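PDB 7K4O: carboxylic ester hydrolase from Aspergillus niger, which hydrolyses carboxylic ester bonds as a tannase-family serine esterase, probably releasing gallic acid from tannins. Local coordinates for residues 193-196 with 201-204; 205-210 with 483-488; 215-220 with 320-325; 427-432 with 544-549. All coordinates share one frame; numbering follows the deposited sequence.

Interaction 1 of 4, residues 193-196 with 201-204; sequences WSQV and DEWD
Q195 lays the aliphatic part of its side chain against the outer end of the W203 indole. The approach is slanted, neither squarely over the face nor along the rim, with CG of Q195 3.3 Å from CH2 of W203 and CB of Q195 3.5 Å from CZ3 of the same ring. Q195 carries CG opposite its carbonyl carbon (chi1 -55°) and bends at chi2, which carries the chain obliquely past the end of the indole and brings its amide group beside the E202 carboxylate. E202, extended beyond CG, carries its carboxylate over one face of the W203 ring, OE2 standing 3.2 Å above the plane towards the rim. S159 on helix 144-169 hydrogen-bonds that same OE2. V196 comes at the ring's edge, its CG2 4.2 Å from W203 CE3. The contact thus pins the end of helix 187-196 to the loop leading into strand 205-209; W203 also stacks with Y182 of strand 179-185, and Q195 leans on H155 and R156 of helix 144-169.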
loop_
_atom_site.group_PDB
_atom_site.type_symbol
_atom_site.label_atom_id
_atom_site.label_comp_id
_atom_site.label_asym_id
_atom_site.label_seq_id
_atom_site.Cartn_x
_atom_site.Cartn_y
_atom_site.Cartn_z
ATOM N N TRP A 193 6.452 6.042 1.813
ATOM C CA TRP A 193 7.647 6.236 0.944
ATOM C C TRP A 193 7.834 7.713 0.596
ATOM O O TRP A 193 8.981 8.139 0.425
ATOM C CB TRP A 193 7.584 5.374 -0.318
ATOM C CG TRP A 193 7.967 3.953 -0.087
ATOM C CD1 TRP A 193 7.173 2.867 -0.257
ATOM C CD2 TRP A 193 9.209 3.462 0.450
ATOM N NE1 TRP A 193 7.861 1.725 0.040
ATOM C CE2 TRP A 193 9.114 2.060 0.486
ATOM C CE3 TRP A 193 10.431 4.056 0.809
ATOM C CZ2 TRP A 193 10.165 1.260 0.922
ATOM C CZ3 TRP A 193 11.469 3.256 1.234
ATOM C CH2 TRP A 193 11.326 1.872 1.312
ATOM N N SER A 194 6.771 8.506 0.503
ATOM C CA SER A 194 6.865 9.923 0.117
ATOM C C SER A 194 7.755 10.664 1.124
ATOM O O SER A 194 8.457 11.626 0.749
ATOM C CB SER A 194 5.520 10.585 -0.016
ATOM O OG SER A 194 4.896 10.869 1.232
ATOM N N GLN A 195 7.711 10.266 2.391
ATOM C CA GLN A 195 8.509 10.927 3.445
ATOM C C GLN A 195 9.917 10.316 3.548
ATOM O O GLN A 195 10.893 11.061 3.627
ATOM C CB GLN A 195 7.841 10.821 4.817
ATOM C CG GLN A 195 6.422 11.349 4.830
ATOM C CD GLN A 195 6.317 12.794 4.394
ATOM O OE1 GLN A 195 6.813 13.685 5.055
ATOM N NE2 GLN A 195 5.732 13.021 3.219
ATOM N N VAL A 196 10.028 8.990 3.483
ATOM C CA VAL A 196 11.339 8.292 3.558
ATOM C C VAL A 196 12.256 8.765 2.419
ATOM O O VAL A 196 13.428 8.915 2.618
ATOM C CB VAL A 196 11.131 6.789 3.575
ATOM C CG1 VAL A 196 12.442 6.033 3.422
ATOM C CG2 VAL A 196 10.377 6.315 4.839
ATOM N N ASP A 201 15.199 12.288 8.773
ATOM C CA ASP A 201 14.985 12.063 10.225
ATOM C C ASP A 201 13.544 12.330 10.658
ATOM O O ASP A 201 13.327 12.410 11.878
ATOM C CB ASP A 201 15.958 12.889 11.047
ATOM C CG ASP A 201 15.974 14.329 10.630
ATOM O OD1 ASP A 201 14.881 14.886 10.387
ATOM O OD2 ASP A 201 17.099 14.845 10.420
ATOM N N GLU A 202 12.568 12.312 9.762
ATOM C CA GLU A 202 11.164 12.461 10.167
ATOM C C GLU A 202 10.750 11.243 11.018
ATOM O O GLU A 202 10.094 11.427 12.055
ATOM C CB GLU A 202 10.317 12.598 8.906
ATOM C CG GLU A 202 8.835 12.681 9.167
ATOM C CD GLU A 202 7.999 13.016 7.927
ATOM O OE1 GLU A 202 8.560 13.635 7.047
ATOM O OE2 GLU A 202 6.812 12.745 7.941
ATOM N N TRP A 203 11.099 10.043 10.582
ATOM C CA TRP A 203 10.754 8.794 11.282
ATOM C C TRP A 203 11.990 7.942 11.502
ATOM O O TRP A 203 12.854 7.826 10.596
ATOM C CB TRP A 203 9.708 7.982 10.534
ATOM C CG TRP A 203 8.432 8.704 10.244
ATOM C CD1 TRP A 203 7.723 9.557 11.037
ATOM C CD2 TRP A 203 7.721 8.635 9.001
ATOM N NE1 TRP A 203 6.578 9.979 10.381
ATOM C CE2 TRP A 203 6.582 9.452 9.131
ATOM C CE3 TRP A 203 7.918 7.943 7.800
ATOM C CZ2 TRP A 203 5.622 9.573 8.123
ATOM C CZ3 TRP A 203 6.975 8.066 6.806
ATOM C CH2 TRP A 203 5.840 8.855 6.964
ATOM N N ASP A 204 12.001 7.231 12.615
ATOM C CA ASP A 204 12.988 6.180 12.923
ATOM C C ASP A 204 12.640 4.884 12.218
ATOM O O ASP A 204 13.569 4.084 11.926
ATOM C CB ASP A 204 13.075 5.962 14.440
ATOM C CG ASP A 204 13.522 7.249 15.137
ATOM O OD1 ASP A 204 14.669 7.714 14.861
ATOM O OD2 ASP A 204 12.703 7.909 15.837
#

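Interaction 2 of 4, residues 205-210 with 483-488; sequences GAIIGA and AVMIDW. With FWN (2-[2-(2-ethoxyethoxy)ethoxy]ethanol), chain S.
M485 on helix 481-491 reaches down to G205, A206 and I207 on strand 205-209, a helix-on-sheet contact of the alpha/beta-hydrolase fold. Helix and strand run nearly antiparallel, at 154°, with their axes 9.2 Å apart at closest approach. The sulfur meets the start of the strand: SD of M485 sits 3.8 Å from CA of G205, where the bare backbone leaves room for it. Beyond the sulfur, the methyl CE turns to the strand's backbone and lies 3.3 Å from the carbonyl O of A206. I207 slides past the methionine in the reverse sense, its CD1 3.9 Å from CB of M485. The methionine leaves the helix with CG opposite the backbone N (chi1 -177°), then bends at chi2 and chi3, and these kinks lay the thioether along the strand. Around this first shell, I412 and Y181 on the flanking strands 410-416 and 179-185 also meet M485, while A206 points away from the helix, onto V196 of helix 187-196. Farther out, helix 481-491 turns another side to the bound triethylene glycol monoethyl ether, where CG2 of I486 lies 3.6 Å from its C6 atom.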
loop_
_atom_site.group_PDB
_atom_site.type_symbol
_atom_site.label_atom_id
_atom_site.label_comp_id
_atom_site.label_asym_id
_atom_site.label_seq_id
_atom_site.Cartn_x
_atom_site.Cartn_y
_atom_site.Cartn_z
ATOM N N GLY A 205 11.353 4.611 11.988
ATOM C CA GLY A 205 10.949 3.348 11.355
ATOM C C GLY A 205 9.689 3.564 10.554
ATOM O O GLY A 205 8.774 4.245 11.025
ATOM N N ALA A 206 9.625 3.011 9.343
ATOM C CA ALA A 206 8.407 3.089 8.512
ATOM C C ALA A 206 7.936 1.666 8.197
ATOM O O ALA A 206 8.751 0.829 7.793
ATOM C CB ALA A 206 8.692 3.838 7.231
ATOM N N ILE A 207 6.672 1.410 8.412
ATOM C CA ILE A 207 5.951 0.147 8.121
ATOM C C ILE A 207 5.033 0.388 6.929
ATOM O O ILE A 207 4.111 1.203 7.004
ATOM C CB ILE A 207 5.147 -0.347 9.332
ATOM C CG1 ILE A 207 6.026 -0.569 10.558
ATOM C CG2 ILE A 207 4.354 -1.570 8.974
ATOM C CD1 ILE A 207 5.222 -0.520 11.833
ATOM N N ILE A 208 5.342 -0.264 5.819
ATOM C CA ILE A 208 4.743 0.033 4.487
ATOM C C ILE A 208 4.209 -1.238 3.846
ATOM O O ILE A 208 5.012 -2.126 3.566
ATOM C CB ILE A 208 5.744 0.750 3.587
ATOM C CG1 ILE A 208 6.056 2.122 4.175
ATOM C CG2 ILE A 208 5.163 0.850 2.171
ATOM C CD1 ILE A 208 7.263 2.782 3.603
ATOM N N GLY A 209 2.903 -1.271 3.669
ATOM C CA GLY A 209 2.259 -2.336 2.892
ATOM C C GLY A 209 1.972 -1.935 1.447
ATOM O O GLY A 209 1.474 -0.796 1.238
ATOM N N ALA A 210 2.183 -2.868 0.501
ATOM C CA ALA A 210 1.741 -2.819 -0.931
ATOM C C ALA A 210 1.534 -1.383 -1.405
ATOM O O ALA A 210 0.411 -0.939 -1.630
ATOM C CB ALA A 210 0.460 -3.606 -1.085
ATOM N N ALA A 483 4.872 -3.843 16.809
ATOM C CA ALA A 483 5.709 -4.478 17.853
ATOM C C ALA A 483 7.064 -4.884 17.258
ATOM O O ALA A 483 8.100 -4.697 17.936
ATOM C CB ALA A 483 4.992 -5.680 18.481
ATOM N N VAL A 484 7.088 -5.436 16.041
ATOM C CA VAL A 484 8.356 -5.894 15.424
ATOM C C VAL A 484 9.257 -4.686 15.168
ATOM O O VAL A 484 10.496 -4.764 15.389
ATOM C CB VAL A 484 8.070 -6.740 14.167
ATOM C CG1 VAL A 484 9.325 -6.984 13.337
ATOM C CG2 VAL A 484 7.402 -8.041 14.574
ATOM N N MET A 485 8.675 -3.604 14.631
ATOM C CA MET A 485 9.450 -2.370 14.317
ATOM C C MET A 485 9.989 -1.762 15.614
ATOM O O MET A 485 11.159 -1.377 15.639
ATOM C CB MET A 485 8.583 -1.379 13.533
ATOM C CG MET A 485 9.348 -0.157 13.142
ATOM S SD MET A 485 10.834 -0.407 12.174
ATOM C CE MET A 485 10.103 -0.489 10.525
ATOM N N ILE A 486 9.170 -1.668 16.643
ATOM C CA ILE A 486 9.665 -1.164 17.951
ATOM C C ILE A 486 10.839 -2.025 18.406
ATOM O O ILE A 486 11.852 -1.464 18.891
ATOM C CB ILE A 486 8.536 -1.140 18.978
ATOM C CG1 ILE A 486 7.553 -0.008 18.684
ATOM C CG2 ILE A 486 9.116 -1.020 20.382
ATOM C CD1 ILE A 486 6.254 -0.169 19.368
ATOM N N ASP A 487 10.683 -3.331 18.351
ATOM C CA ASP A 487 11.774 -4.225 18.806
ATOM C C ASP A 487 13.060 -3.987 18.000
ATOM O O ASP A 487 14.178 -4.013 18.558
ATOM C CB ASP A 487 11.302 -5.651 18.681
ATOM C CG ASP A 487 11.631 -6.520 19.883
ATOM O OD1 ASP A 487 12.079 -5.985 20.916
ATOM O OD2 ASP A 487 11.445 -7.743 19.729
ATOM N N TRP A 488 12.940 -3.763 16.701
ATOM C CA TRP A 488 14.086 -3.504 15.822
ATOM C C TRP A 488 14.713 -2.170 16.213
ATOM O O TRP A 488 15.930 -2.098 16.507
ATOM C CB TRP A 488 13.637 -3.546 14.377
ATOM C CG TRP A 488 14.748 -3.581 13.386
ATOM C CD1 TRP A 488 16.080 -3.804 13.602
ATOM C CD2 TRP A 488 14.585 -3.490 11.953
ATOM N NE1 TRP A 488 16.750 -3.853 12.413
ATOM C CE2 TRP A 488 15.859 -3.681 11.387
ATOM C CE3 TRP A 488 13.488 -3.300 11.118
ATOM C CZ2 TRP A 488 16.066 -3.684 10.003
ATOM C CZ3 TRP A 488 13.693 -3.289 9.749
ATOM C CH2 TRP A 488 14.967 -3.466 9.211
HETATM O O4 FWN S . 6.330 -2.865 23.423
HETATM C C5 FWN S . 6.310 -3.567 22.225
HETATM C C6 FWN S . 7.627 -4.037 21.724
HETATM O O7 FWN S . 7.781 -5.279 21.184
HETATM C C8 FWN S . 8.046 -6.335 22.022
HETATM C C9 FWN S . 7.647 -7.686 21.554
HETATM O O10 FWN S . 6.405 -8.170 21.937
HETATM C C11 FWN S . 6.252 -9.524 22.174
HETATM C C12 FWN S . 4.880 -10.006 22.436
HETATM O O13 FWN S . 4.214 -9.374 23.471
HETATM C C14 FWN S . 2.857 -9.606 23.615
HETATM C C1 FWN S . 2.048 -8.783 24.566
#

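Interaction 3 of 4, residues 215-220 with 320-325; sequences WSFQQT and RVYFSY. With GDE (3,4,5-trihydroxybenzoic acid), chain J.
Helix 215-221 forms one wall of the gallic acid pocket, and F217 of this helix packs against Y322 of the loop 320-325 behind it. CB of F217 stands over the centre of the Y322 ring, 3.7 Å from its centroid and 6° off the normal, a CH-pi contact. The phenyl ring then tilts away, the two ring planes lying 56° apart, yet CD2 of F217 still comes within 3.5 Å of CD1 of Y322. At the phenyl's far edge, in its plane, the carbonyl O of V321 lies 3.5 Å from CE2 of F217; this buried oxygen has no hydrogen-bonding partner in the model. F323 covers the opposite face of Y322. The next residue of the helix, Q218, joins the ligand to the tyrosine: its OE1 accepts from a water at 2.7 Å, and that water hydrogen-bonds Y322 OH, which is also bonded to R214. From the other side of the amide, NE2 of Q218 donates almost straight, at 178°, to the central hydroxyl OAE of gallic acid at 3.0 Å. OAE in turn donates to OE1 of Q219 at 2.7 Å, while NE2 of Q219 reaches the adjacent hydroxyl OAC at 2.8 Å. With NE2 of Q218 also donating to the carbonyl of S421, its amide is held in one sense of rotation, and Y322 acts as a second-shell residue, consistent with recognition of the galloyl hydroxyls.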
loop_
_atom_site.group_PDB
_atom_site.type_symbol
_atom_site.label_atom_id
_atom_site.label_comp_id
_atom_site.label_asym_id
_atom_site.label_seq_id
_atom_site.Cartn_x
_atom_site.Cartn_y
_atom_site.Cartn_z
ATOM N N TRP A 215 3.590 5.836 -9.633
ATOM C CA TRP A 215 2.238 6.338 -9.904
ATOM C C TRP A 215 1.811 6.159 -11.380
ATOM O O TRP A 215 0.736 5.576 -11.603
ATOM C CB TRP A 215 2.138 7.805 -9.492
ATOM C CG TRP A 215 0.723 8.291 -9.557
ATOM C CD1 TRP A 215 0.077 8.911 -10.587
ATOM C CD2 TRP A 215 -0.201 8.282 -8.461
ATOM N NE1 TRP A 215 -1.205 9.186 -10.224
ATOM C CE2 TRP A 215 -1.420 8.834 -8.924
ATOM C CE3 TRP A 215 -0.142 7.806 -7.137
ATOM C CZ2 TRP A 215 -2.553 8.894 -8.119
ATOM C CZ3 TRP A 215 -1.253 7.893 -6.341
ATOM C CH2 TRP A 215 -2.445 8.428 -6.821
ATOM N N SER A 216 2.603 6.660 -12.327
ATOM C CA SER A 216 2.132 6.700 -13.733
ATOM C C SER A 216 1.951 5.266 -14.245
ATOM O O SER A 216 1.141 5.085 -15.180
ATOM C CB SER A 216 3.080 7.551 -14.602
ATOM O OG SER A 216 4.353 6.942 -14.743
ATOM N N PHE A 217 2.738 4.309 -13.778
ATOM C CA PHE A 217 2.669 2.913 -14.265
ATOM C C PHE A 217 1.557 2.215 -13.507
ATOM O O PHE A 217 0.718 1.548 -14.099
ATOM C CB PHE A 217 4.020 2.232 -14.093
ATOM C CG PHE A 217 5.086 2.665 -15.068
ATOM C CD1 PHE A 217 5.643 3.934 -15.017
ATOM C CD2 PHE A 217 5.481 1.829 -16.100
ATOM C CE1 PHE A 217 6.554 4.355 -15.963
ATOM C CE2 PHE A 217 6.437 2.230 -17.007
ATOM C CZ PHE A 217 6.967 3.486 -16.944
ATOM N N GLN A 218 1.503 2.388 -12.180
ATOM C CA GLN A 218 0.545 1.668 -11.327
ATOM C C GLN A 218 -0.875 2.089 -11.695
ATOM O O GLN A 218 -1.774 1.239 -11.757
ATOM C CB GLN A 218 0.830 1.992 -9.855
ATOM C CG GLN A 218 -0.320 1.621 -8.920
ATOM C CD GLN A 218 -0.806 0.185 -9.048
ATOM O OE1 GLN A 218 -0.043 -0.695 -9.437
ATOM N NE2 GLN A 218 -2.046 -0.018 -8.627
ATOM N N GLN A 219 -1.174 3.401 -11.853
ATOM C CA GLN A 219 -2.565 3.803 -12.074
ATOM C C GLN A 219 -2.980 3.388 -13.507
ATOM O O GLN A 219 -4.091 2.860 -13.705
ATOM C CB GLN A 219 -2.794 5.300 -11.894
ATOM C CG GLN A 219 -2.325 5.879 -10.547
ATOM C CD GLN A 219 -2.793 5.087 -9.357
ATOM O OE1 GLN A 219 -3.846 4.442 -9.396
ATOM N NE2 GLN A 219 -2.065 5.240 -8.236
ATOM N N THR A 220 -2.097 3.593 -14.463
ATOM C CA THR A 220 -2.460 3.317 -15.875
ATOM C C THR A 220 -2.634 1.802 -16.091
ATOM O O THR A 220 -3.534 1.425 -16.890
ATOM C CB THR A 220 -1.425 3.878 -16.820
ATOM O OG1 THR A 220 -1.231 5.273 -16.551
ATOM C CG2 THR A 220 -1.835 3.705 -18.265
ATOM N N ARG A 320 8.421 -4.785 -23.561
ATOM C CA ARG A 320 7.708 -4.771 -22.260
ATOM C C ARG A 320 7.672 -3.347 -21.692
ATOM O O ARG A 320 8.743 -2.737 -21.554
ATOM C CB ARG A 320 8.384 -5.690 -21.249
ATOM C CG ARG A 320 7.574 -5.767 -19.952
ATOM C CD ARG A 320 8.174 -6.712 -18.937
ATOM N NE ARG A 320 7.856 -8.112 -19.162
ATOM C CZ ARG A 320 6.782 -8.736 -18.743
ATOM N NH1 ARG A 320 5.799 -8.088 -18.136
ATOM N NH2 ARG A 320 6.680 -10.050 -18.972
ATOM N N VAL A 321 6.485 -2.918 -21.332
ATOM C CA VAL A 321 6.240 -1.602 -20.683
ATOM C C VAL A 321 6.137 -1.771 -19.160
ATOM O O VAL A 321 6.693 -0.907 -18.443
ATOM C CB VAL A 321 4.977 -0.944 -21.231
ATOM C CG1 VAL A 321 4.890 0.483 -20.721
ATOM C CG2 VAL A 321 4.929 -0.989 -22.771
ATOM N N TYR A 322 5.407 -2.770 -18.697
ATOM C CA TYR A 322 5.250 -2.982 -17.242
ATOM C C TYR A 322 4.993 -4.474 -17.011
ATOM O O TYR A 322 5.148 -5.288 -17.922
ATOM C CB TYR A 322 4.186 -2.032 -16.677
ATOM C CG TYR A 322 4.330 -1.722 -15.186
ATOM C CD1 TYR A 322 5.565 -1.413 -14.657
ATOM C CD2 TYR A 322 3.240 -1.777 -14.330
ATOM C CE1 TYR A 322 5.724 -1.182 -13.288
ATOM C CE2 TYR A 322 3.372 -1.474 -12.971
ATOM C CZ TYR A 322 4.621 -1.169 -12.470
ATOM O OH TYR A 322 4.745 -0.954 -11.104
ATOM N N PHE A 323 4.569 -4.807 -15.811
ATOM C CA PHE A 323 4.226 -6.176 -15.361
ATOM C C PHE A 323 2.899 -6.088 -14.681
ATOM O O PHE A 323 2.380 -5.004 -14.372
ATOM C CB PHE A 323 5.352 -6.783 -14.523
ATOM C CG PHE A 323 5.980 -5.806 -13.552
ATOM C CD1 PHE A 323 5.285 -5.441 -12.424
ATOM C CD2 PHE A 323 7.206 -5.247 -13.805
ATOM C CE1 PHE A 323 5.809 -4.484 -11.575
ATOM C CE2 PHE A 323 7.765 -4.343 -12.917
ATOM C CZ PHE A 323 7.043 -3.962 -11.823
ATOM N N SER A 324 2.312 -7.249 -14.497
ATOM C CA SER A 324 0.960 -7.363 -13.954
ATOM C C SER A 324 0.999 -8.183 -12.661
ATOM O O SER A 324 2.101 -8.543 -12.180
ATOM C CB SER A 324 0.024 -7.966 -14.993
ATOM O OG SER A 324 -1.318 -7.833 -14.598
ATOM N N TYR A 325 -0.181 -8.404 -12.133
ATOM C CA TYR A 325 -0.405 -9.163 -10.880
ATOM C C TYR A 325 0.126 -10.578 -11.046
ATOM O O TYR A 325 0.169 -11.140 -12.177
ATOM C CB TYR A 325 -1.879 -9.162 -10.519
ATOM C CG TYR A 325 -2.511 -7.813 -10.665
ATOM C CD1 TYR A 325 -2.275 -6.797 -9.743
ATOM C CD2 TYR A 325 -3.300 -7.500 -11.748
ATOM C CE1 TYR A 325 -2.816 -5.536 -9.897
ATOM C CE2 TYR A 325 -3.833 -6.237 -11.920
ATOM C CZ TYR A 325 -3.615 -5.247 -10.979
ATOM O OH TYR A 325 -4.205 -4.024 -11.148
HETATM O OAA GDE J . -5.161 2.684 -1.540
HETATM O OAB GDE J . -6.244 0.838 -2.102
HETATM O OAC GDE J . -3.746 4.579 -6.108
HETATM O OAD GDE J . -4.562 -0.071 -6.846
HETATM O OAE GDE J . -3.778 2.311 -7.772
HETATM C CAF GDE J . -4.620 3.210 -4.256
HETATM C CAG GDE J . -5.038 0.835 -4.629
HETATM C CAH GDE J . -5.521 1.825 -2.400
HETATM C CAI GDE J . -4.191 3.342 -5.585
HETATM C CAJ GDE J . -4.640 0.975 -5.984
HETATM C CAK GDE J . -5.081 1.972 -3.839
HETATM C CAL GDE J . -4.206 2.196 -6.425
HETATM O O HOH W 1 2.603 -0.918 -9.530
#

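Interaction 4 of 4, residues 427-432 with 544-549; sequences SIRYWE and YDLDAV
The flat guanidinium of R429 is met on one face by L546 and at its edge by the carbonyl of Y544. CD1 of L546 stands over the centre of the group, 3.6 Å from CZ of R429. At the edge, NH1 of R429 donates to Y544 O at 3.0 Å with an N-H...O angle of 152°; the oxygen lies close to the guanidinium plane, although the donor is tilted well out of the carbonyl's own plane. Two waters extend the grip: one links NH1 of R429 to the backbone N of Y544, and another, also at the guanidinium's edge, accepts from NH2 of R429 and from the backbone N of L546. NE of R429 is taken by the carbonyl of V553. An extended chain, straight from CG to NE, carries the cation clear of its helix to meet these groups. Helix 425-438 thereby holds the C-terminal tail beyond helix 536-541, while its far side, through W431, packs on strand 455-460 and helix 444-452.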
loop_
_atom_site.group_PDB
_atom_site.type_symbol
_atom_site.label_atom_id
_atom_site.label_comp_id
_atom_site.label_asym_id
_atom_site.label_seq_id
_atom_site.Cartn_x
_atom_site.Cartn_y
_atom_site.Cartn_z
ATOM N N SER A 427 6.744 -4.078 -5.748
ATOM C CA SER A 427 7.524 -3.858 -4.492
ATOM C C SER A 427 8.929 -4.385 -4.660
ATOM O O SER A 427 9.885 -3.711 -4.237
ATOM C CB SER A 427 6.812 -4.452 -3.291
ATOM O OG SER A 427 5.655 -3.709 -2.950
ATOM N N ILE A 428 9.115 -5.595 -5.222
ATOM C CA ILE A 428 10.478 -6.103 -5.467
ATOM C C ILE A 428 11.242 -5.091 -6.301
ATOM O O ILE A 428 12.427 -4.819 -6.035
ATOM C CB ILE A 428 10.423 -7.494 -6.152
ATOM C CG1 ILE A 428 10.095 -8.632 -5.182
ATOM C CG2 ILE A 428 11.754 -7.753 -6.789
ATOM C CD1 ILE A 428 8.744 -8.633 -4.628
ATOM N N ARG A 429 10.609 -4.552 -7.342
ATOM C CA ARG A 429 11.345 -3.645 -8.231
ATOM C C ARG A 429 11.950 -2.462 -7.469
ATOM O O ARG A 429 13.066 -2.052 -7.751
ATOM C CB ARG A 429 10.469 -3.151 -9.383
ATOM C CG ARG A 429 11.330 -2.376 -10.382
ATOM C CD ARG A 429 10.493 -1.933 -11.584
ATOM N NE ARG A 429 11.304 -1.273 -12.570
ATOM C CZ ARG A 429 11.918 -1.883 -13.604
ATOM N NH1 ARG A 429 11.774 -3.184 -13.813
ATOM N NH2 ARG A 429 12.647 -1.178 -14.451
ATOM N N TYR A 430 11.192 -1.873 -6.559
ATOM C CA TYR A 430 11.710 -0.686 -5.839
ATOM C C TYR A 430 12.884 -1.077 -4.948
ATOM O O TYR A 430 13.886 -0.336 -4.904
ATOM C CB TYR A 430 10.615 -0.000 -5.037
ATOM C CG TYR A 430 11.125 1.243 -4.361
ATOM C CD1 TYR A 430 11.546 2.353 -5.097
ATOM C CD2 TYR A 430 11.259 1.300 -2.972
ATOM C CE1 TYR A 430 12.072 3.484 -4.480
ATOM C CE2 TYR A 430 11.748 2.427 -2.340
ATOM C CZ TYR A 430 12.156 3.515 -3.087
ATOM O OH TYR A 430 12.665 4.596 -2.428
ATOM N N TRP A 431 12.763 -2.194 -4.233
ATOM C CA TRP A 431 13.882 -2.637 -3.369
ATOM C C TRP A 431 15.118 -2.851 -4.237
ATOM O O TRP A 431 16.240 -2.423 -3.878
ATOM C CB TRP A 431 13.463 -3.889 -2.595
ATOM C CG TRP A 431 14.482 -4.429 -1.642
ATOM C CD1 TRP A 431 14.499 -4.238 -0.284
ATOM C CD2 TRP A 431 15.569 -5.324 -1.947
ATOM N NE1 TRP A 431 15.521 -4.961 0.281
ATOM C CE2 TRP A 431 16.210 -5.614 -0.717
ATOM C CE3 TRP A 431 16.073 -5.915 -3.115
ATOM C CZ2 TRP A 431 17.298 -6.472 -0.642
ATOM C CZ3 TRP A 431 17.151 -6.762 -3.029
ATOM C CH2 TRP A 431 17.768 -7.008 -1.807
ATOM N N GLU A 432 14.951 -3.425 -5.423
ATOM C CA GLU A 432 16.118 -3.618 -6.312
ATOM C C GLU A 432 16.682 -2.295 -6.845
ATOM O O GLU A 432 17.878 -2.192 -7.023
ATOM C CB GLU A 432 15.720 -4.527 -7.482
ATOM C CG GLU A 432 15.298 -5.947 -7.117
ATOM C CD GLU A 432 16.418 -6.844 -6.617
ATOM O OE1 GLU A 432 17.554 -6.380 -6.570
ATOM O OE2 GLU A 432 16.110 -8.024 -6.301
ATOM N N TYR A 544 12.176 -7.615 -14.127
ATOM C CA TYR A 544 11.637 -7.296 -15.467
ATOM C C TYR A 544 12.492 -6.242 -16.151
ATOM O O TYR A 544 12.927 -5.268 -15.571
ATOM C CB TYR A 544 10.173 -6.902 -15.396
ATOM C CG TYR A 544 9.314 -8.037 -14.918
ATOM C CD1 TYR A 544 8.852 -8.983 -15.805
ATOM C CD2 TYR A 544 9.042 -8.222 -13.564
ATOM C CE1 TYR A 544 8.086 -10.058 -15.391
ATOM C CE2 TYR A 544 8.276 -9.292 -13.127
ATOM C CZ TYR A 544 7.818 -10.232 -14.047
ATOM O OH TYR A 544 7.066 -11.287 -13.634
ATOM N N ASP A 545 12.725 -6.480 -17.449
ATOM C CA ASP A 545 13.414 -5.529 -18.328
ATOM C C ASP A 545 12.343 -4.721 -19.063
ATOM O O ASP A 545 11.635 -5.279 -19.964
ATOM C CB ASP A 545 14.331 -6.265 -19.300
ATOM C CG ASP A 545 14.986 -5.335 -20.305
ATOM O OD1 ASP A 545 14.978 -4.110 -20.110
ATOM O OD2 ASP A 545 15.486 -5.860 -21.297
ATOM N N LEU A 546 12.140 -3.460 -18.676
ATOM C CA LEU A 546 11.082 -2.631 -19.302
ATOM C C LEU A 546 11.679 -1.966 -20.546
ATOM O O LEU A 546 11.920 -0.736 -20.569
ATOM C CB LEU A 546 10.562 -1.601 -18.283
ATOM C CG LEU A 546 10.069 -2.230 -16.971
ATOM C CD1 LEU A 546 9.357 -1.200 -16.113
ATOM C CD2 LEU A 546 9.109 -3.375 -17.225
ATOM N N ASP A 547 11.977 -2.782 -21.557
ATOM C CA ASP A 547 12.731 -2.288 -22.730
ATOM C C ASP A 547 11.866 -1.415 -23.657
ATOM O O ASP A 547 12.455 -0.795 -24.544
ATOM C CB ASP A 547 13.331 -3.481 -23.480
ATOM C CG ASP A 547 12.299 -4.409 -24.080
ATOM O OD1 ASP A 547 11.322 -4.775 -23.416
ATOM O OD2 ASP A 547 12.516 -4.820 -25.235
ATOM N N ALA A 548 10.567 -1.269 -23.442
ATOM C CA ALA A 548 9.734 -0.281 -24.152
ATOM C C ALA A 548 10.025 1.154 -23.684
ATOM O O ALA A 548 9.579 2.101 -24.352
ATOM C CB ALA A 548 8.285 -0.590 -24.000
ATOM N N VAL A 549 10.612 1.310 -22.508
ATOM C CA VAL A 549 10.726 2.629 -21.850
ATOM C C VAL A 549 12.170 3.069 -21.872
ATOM O O VAL A 549 13.028 2.410 -21.289
ATOM C CB VAL A 549 10.162 2.595 -20.423
ATOM C CG1 VAL A 549 10.338 3.988 -19.810
ATOM C CG2 VAL A 549 8.717 2.160 -20.417
HETATM O O HOH W 2 11.679 -5.512 -12.047
HETATM O O HOH W 3 13.982 -2.360 -16.727
#

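Overall arrangement
Interactions 1 and 2 meet at strand 205-209, which is clothed from both sides: helix 187-196 of interaction 1 lies against one face, helix 481-491 of interaction 2 against the other. Both are buried; interaction 2 is apolar, while interaction 1 sets an amide and a carboxylate beside an indole. Interactions 3 and 4 lie next to each other, about 10 Å between centres, joined by R320 with D547 and A548 and by the rings of F323 and Y544. Here water and polar groups count for more: interaction 3 is buried beside the ligand pocket, interaction 4 only partly buried, with an arginine gripping backbone. W193 and Y430, meeting edge to face, tie interaction 1 to interaction 4.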